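Local coordinates for 35 kDa hemin binding protein (Porphyromonas gingivalis, PDB 5Y1A) that probably binds haemin and joins a thioredoxin-type domain to an immunoglobulin-like beta-sandwich in a cargo of the type IX secretion system, at residues Pro157-Val169 with Ile223-Leu237. Sequence-based numbering, arbitrary orientation. Where two conformers were deposited one is given.
Sequences PEDVCTATFTGKV and IAADGSFTIKKEFKL
With CG set between its backbone N and carbonyl carbon (chi1 65°), Phe229 swings its ring across to Gly167, and Phe235 (chi1 55°) leans likewise over Cys161. Gly167 suits its place because it has no side chain: its backbone lies directly against one face of the Phe229 ring, N 3.6 Å from the ring plane over the centre and CA in a CH-pi contact. Cys161 is small enough to set CB over one face of the Phe235 ring, 4.1 Å from the centroid, while the methyl of Ala163 meets that ring at its edge. Phe165 touches CG2 of Ile231 with CD2, 3.9 Å apart. These apolar groups share the sheet face turned to strands 179-186 and 245-252, against which all three phenylalanines pack. Beta-branched threonines suit extended strands and bring hydroxyls to the other, more exposed face, where Thr166 CG2 lies 3.8 Å from Thr230 CG2. Paired backbone bonds join the strands, Phe165 N to Ile231 O being nearly straight at 176°. At one end Val169 and Ile223 meet tip to tip; at the other two waters link the diverging backbones. Edge strand 228-235 thus pairs antiparallel with 161-169, itself paired with 145-153, in one sheet of a beta-sandwich consistent with the immunoglobulin-like domain.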
loop_
_atom_site.group_PDB
_atom_site.type_symbol
_atom_site.label_atom_id
_atom_site.label_comp_id
_atom_site.label_asym_id
_atom_site.label_seq_id
_atom_site.Cartn_x
_atom_site.Cartn_y
_atom_site.Cartn_z
ATOM N N PRO A 157 12.199 -8.930 -6.387
ATOM C CA PRO A 157 11.369 -9.213 -5.205
ATOM C C PRO A 157 12.123 -9.250 -3.875
ATOM O O PRO A 157 11.502 -9.072 -2.801
ATOM C CB PRO A 157 10.754 -10.573 -5.547
ATOM C CG PRO A 157 10.692 -10.540 -7.085
ATOM C CD PRO A 157 12.051 -9.989 -7.405
ATOM N N GLU A 158 13.440 -9.456 -3.914
ATOM C CA GLU A 158 14.226 -9.498 -2.672
ATOM C C GLU A 158 14.977 -8.200 -2.360
ATOM O O GLU A 158 15.843 -8.159 -1.468
ATOM C CB GLU A 158 15.152 -10.720 -2.635
ATOM C CG GLU A 158 14.452 -12.014 -2.191
ATOM C CD GLU A 158 13.775 -11.890 -0.830
ATOM O OE1 GLU A 158 12.551 -12.136 -0.744
ATOM O OE2 GLU A 158 14.461 -11.530 0.148
ATOM N N ASP A 159 14.626 -7.144 -3.093
ATOM C CA ASP A 159 15.056 -5.787 -2.768
ATOM C C ASP A 159 13.972 -5.066 -1.993
ATOM O O ASP A 159 12.802 -5.382 -2.155
ATOM C CB ASP A 159 15.334 -5.005 -4.034
ATOM C CG ASP A 159 16.537 -5.529 -4.792
ATOM O OD1 ASP A 159 17.653 -5.542 -4.219
ATOM O OD2 ASP A 159 16.352 -5.903 -5.970
ATOM N N VAL A 160 14.374 -4.132 -1.144
ATOM C CA VAL A 160 13.401 -3.266 -0.466
ATOM C C VAL A 160 12.929 -2.158 -1.409
ATOM O O VAL A 160 13.637 -1.770 -2.347
ATOM C CB VAL A 160 13.948 -2.682 0.873
ATOM C CG1 VAL A 160 14.333 -3.842 1.797
ATOM C CG2 VAL A 160 15.142 -1.786 0.638
ATOM N N CYS A 161 11.708 -1.687 -1.170
ATOM C CA CYS A 161 11.238 -0.426 -1.694
ATOM C C CYS A 161 11.409 0.585 -0.567
ATOM O O CYS A 161 11.613 0.215 0.587
ATOM C CB CYS A 161 9.758 -0.531 -2.067
ATOM S SG CYS A 161 9.433 -1.720 -3.369
ATOM N N THR A 162 11.340 1.864 -0.890
ATOM C CA THR A 162 11.385 2.896 0.143
ATOM C C THR A 162 10.227 3.884 -0.051
ATOM O O THR A 162 9.714 4.061 -1.158
ATOM C CB THR A 162 12.745 3.662 0.146
ATOM O OG1 THR A 162 12.759 4.602 -0.941
ATOM C CG2 THR A 162 13.927 2.674 0.012
ATOM N N ALA A 163 9.842 4.529 1.040
ATOM C CA ALA A 163 8.790 5.534 1.009
ATOM C C ALA A 163 9.199 6.614 1.996
ATOM O O ALA A 163 9.452 6.342 3.175
ATOM C CB ALA A 163 7.438 4.916 1.386
ATOM N N THR A 164 9.319 7.834 1.497
ATOM C CA THR A 164 9.644 8.960 2.355
ATOM C C THR A 164 8.408 9.856 2.404
ATOM O O THR A 164 7.917 10.310 1.360
ATOM C CB THR A 164 10.861 9.727 1.818
ATOM O OG1 THR A 164 11.962 8.823 1.732
ATOM C CG2 THR A 164 11.226 10.857 2.766
ATOM N N PHE A 165 7.897 10.071 3.622
ATOM C CA PHE A 165 6.690 10.847 3.848
ATOM C C PHE A 165 7.116 12.126 4.501
ATOM O O PHE A 165 7.728 12.105 5.567
ATOM C CB PHE A 165 5.727 10.121 4.796
ATOM C CG PHE A 165 5.459 8.708 4.399
ATOM C CD1 PHE A 165 4.858 8.437 3.188
ATOM C CD2 PHE A 165 5.888 7.645 5.189
ATOM C CE1 PHE A 165 4.611 7.127 2.795
ATOM C CE2 PHE A 165 5.634 6.320 4.793
ATOM C CZ PHE A 165 5.011 6.075 3.583
ATOM N N THR A 166 6.830 13.235 3.842
ATOM C CA THR A 166 7.208 14.538 4.365
ATOM C C THR A 166 5.966 15.396 4.350
ATOM O O THR A 166 5.161 15.324 3.428
ATOM C CB THR A 166 8.306 15.224 3.495
ATOM O OG1 THR A 166 7.838 15.331 2.146
ATOM C CG2 THR A 166 9.623 14.410 3.530
ATOM N N GLY A 167 5.821 16.229 5.361
ATOM C CA GLY A 167 4.632 17.054 5.407
ATOM C C GLY A 167 4.710 18.171 6.407
ATOM O O GLY A 167 5.771 18.461 6.969
ATOM N N LYS A 168 3.575 18.826 6.622
ATOM C CA LYS A 168 3.495 19.938 7.559
ATOM C C LYS A 168 2.108 19.984 8.150
ATOM O O LYS A 168 1.153 19.592 7.498
ATOM C CB LYS A 168 3.762 21.270 6.853
ATOM C CG LYS A 168 5.224 21.632 6.731
ATOM C CD LYS A 168 5.387 23.079 6.317
ATOM C CE LYS A 168 6.824 23.545 6.508
ATOM N NZ LYS A 168 7.807 22.655 5.806
ATOM N N VAL A 169 2.012 20.477 9.382
ATOM C CA VAL A 169 0.726 20.679 10.034
ATOM C C VAL A 169 0.620 22.166 10.406
ATOM O O VAL A 169 1.634 22.824 10.666
ATOM C CB VAL A 169 0.504 19.757 11.275
ATOM C CG1 VAL A 169 0.752 18.284 10.914
ATOM C CG2 VAL A 169 1.398 20.148 12.474
ATOM N N ILE A 223 6.665 16.334 15.250
ATOM C CA ILE A 223 6.361 17.593 14.572
ATOM C C ILE A 223 7.330 18.669 15.082
ATOM O O ILE A 223 7.384 18.920 16.294
ATOM C CB ILE A 223 4.875 18.024 14.835
ATOM C CG1 ILE A 223 3.870 16.949 14.344
ATOM C CG2 ILE A 223 4.561 19.409 14.224
ATOM C CD1 ILE A 223 3.862 16.691 12.806
ATOM N N ALA A 224 8.102 19.260 14.172
ATOM C CA ALA A 224 9.023 20.358 14.518
ATOM C C ALA A 224 8.274 21.690 14.754
ATOM O O ALA A 224 7.080 21.818 14.468
ATOM C CB ALA A 224 10.085 20.521 13.444
ATOM N N ALA A 225 8.992 22.680 15.284
ATOM C CA ALA A 225 8.431 24.008 15.539
ATOM C C ALA A 225 7.786 24.656 14.322
ATOM O O ALA A 225 6.796 25.378 14.468
ATOM C CB ALA A 225 9.524 24.934 16.100
ATOM N N ASP A 226 8.348 24.448 13.131
ATOM C CA ASP A 226 7.719 24.954 11.906
ATOM C C ASP A 226 6.544 24.100 11.388
ATOM O O ASP A 226 5.977 24.382 10.316
ATOM C CB ASP A 226 8.754 25.199 10.804
ATOM C CG ASP A 226 9.366 23.903 10.265
ATOM O OD1 ASP A 226 9.070 22.801 10.811
ATOM O OD2 ASP A 226 10.133 23.991 9.284
ATOM N N GLY A 227 6.174 23.079 12.162
ATOM C CA GLY A 227 5.117 22.146 11.763
ATOM C C GLY A 227 5.516 20.982 10.859
ATOM O O GLY A 227 4.661 20.194 10.470
ATOM N N SER A 228 6.798 20.869 10.518
ATOM C CA SER A 228 7.213 19.891 9.506
ATOM C C SER A 228 7.487 18.538 10.145
ATOM O O SER A 228 7.745 18.455 11.346
ATOM C CB SER A 228 8.464 20.368 8.752
ATOM O OG SER A 228 9.562 20.510 9.632
ATOM N N PHE A 229 7.444 17.491 9.322
ATOM C CA PHE A 229 7.818 16.128 9.741
ATOM C C PHE A 229 8.350 15.327 8.552
ATOM O O PHE A 229 8.043 15.628 7.398
ATOM C CB PHE A 229 6.635 15.390 10.358
ATOM C CG PHE A 229 5.493 15.134 9.379
ATOM C CD1 PHE A 229 5.503 13.998 8.557
ATOM C CD2 PHE A 229 4.413 16.032 9.286
ATOM C CE1 PHE A 229 4.448 13.746 7.658
ATOM C CE2 PHE A 229 3.361 15.797 8.407
ATOM C CZ PHE A 229 3.386 14.649 7.571
ATOM N N THR A 230 9.125 14.290 8.869
ATOM C CA THR A 230 9.653 13.358 7.877
ATOM C C THR A 230 9.673 11.971 8.498
ATOM O O THR A 230 10.169 11.809 9.616
ATOM C CB THR A 230 11.101 13.709 7.437
ATOM O OG1 THR A 230 11.141 15.027 6.887
ATOM C CG2 THR A 230 11.591 12.731 6.358
ATOM N N ILE A 231 9.107 10.991 7.788
ATOM C CA ILE A 231 9.187 9.577 8.183
ATOM C C ILE A 231 9.662 8.822 6.948
ATOM O O ILE A 231 9.126 9.045 5.867
ATOM C CB ILE A 231 7.796 9.009 8.645
ATOM C CG1 ILE A 231 7.463 9.554 10.044
ATOM C CG2 ILE A 231 7.785 7.455 8.621
ATOM C CD1 ILE A 231 6.359 8.815 10.795
ATOM N N LYS A 232 10.656 7.946 7.106
ATOM C CA LYS A 232 11.129 7.134 5.990
ATOM C C LYS A 232 10.944 5.652 6.326
ATOM O O LYS A 232 11.294 5.200 7.430
ATOM C CB LYS A 232 12.611 7.428 5.640
ATOM C CG LYS A 232 13.107 6.610 4.431
ATOM C CD LYS A 232 14.561 6.965 4.014
ATOM C CE LYS A 232 14.900 6.383 2.648
ATOM N NZ LYS A 232 16.386 6.175 2.494
ATOM N N LYS A 233 10.402 4.896 5.378
ATOM C CA LYS A 233 10.261 3.443 5.556
ATOM C C LYS A 233 11.039 2.718 4.453
ATOM O O LYS A 233 11.152 3.204 3.331
ATOM C CB LYS A 233 8.786 3.022 5.479
ATOM C CG LYS A 233 7.910 3.628 6.581
ATOM C CD LYS A 233 8.133 2.901 7.899
ATOM C CE LYS A 233 7.122 3.416 8.982
ATOM N NZ LYS A 233 7.354 2.639 10.240
ATOM N N GLU A 234 11.554 1.540 4.780
ATOM C CA GLU A 234 12.248 0.701 3.810
ATOM C C GLU A 234 11.768 -0.730 4.023
ATOM O O GLU A 234 12.093 -1.344 5.058
ATOM C CB GLU A 234 13.767 0.839 4.002
ATOM C CG GLU A 234 14.599 -0.090 3.148
ATOM C CD GLU A 234 16.092 0.017 3.425
ATOM O OE1 GLU A 234 16.656 -0.919 4.039
ATOM O OE2 GLU A 234 16.694 1.034 3.034
ATOM N N PHE A 235 11.013 -1.253 3.045
ATOM C CA PHE A 235 10.237 -2.499 3.197
ATOM C C PHE A 235 10.310 -3.410 1.966
ATOM O O PHE A 235 10.240 -2.937 0.835
ATOM C CB PHE A 235 8.747 -2.148 3.469
ATOM C CG PHE A 235 8.129 -1.228 2.415
ATOM C CD1 PHE A 235 7.346 -1.746 1.379
ATOM C CD2 PHE A 235 8.339 0.157 2.468
ATOM C CE1 PHE A 235 6.806 -0.914 0.387
ATOM C CE2 PHE A 235 7.801 1.016 1.481
ATOM C CZ PHE A 235 7.029 0.487 0.440
ATOM N N LYS A 236 10.423 -4.714 2.208
ATOM C CA LYS A 236 10.287 -5.744 1.171
ATOM C C LYS A 236 8.804 -6.090 0.980
ATOM O O LYS A 236 8.108 -6.364 1.960
ATOM C CB LYS A 236 11.035 -6.999 1.625
ATOM C CG LYS A 236 10.846 -8.255 0.761
ATOM C CD LYS A 236 11.762 -9.412 1.231
ATOM C CE LYS A 236 13.093 -8.902 1.811
ATOM N NZ LYS A 236 14.223 -9.900 1.887
ATOM N N LEU A 237 8.321 -6.114 -0.258
ATOM C CA LEU A 237 6.905 -6.483 -0.491
ATOM C C LEU A 237 6.637 -7.883 0.087
ATOM O O LEU A 237 7.437 -8.799 -0.108
ATOM C CB LEU A 237 6.525 -6.439 -1.961
ATOM C CG LEU A 237 6.614 -5.063 -2.650
ATOM C CD1 LEU A 237 6.062 -5.167 -4.071
ATOM C CD2 LEU A 237 5.837 -3.993 -1.888
HETATM O O HOH W 1 8.764 -9.457 -2.586
HETATM O O HOH W 2 10.226 -5.819 -2.484
#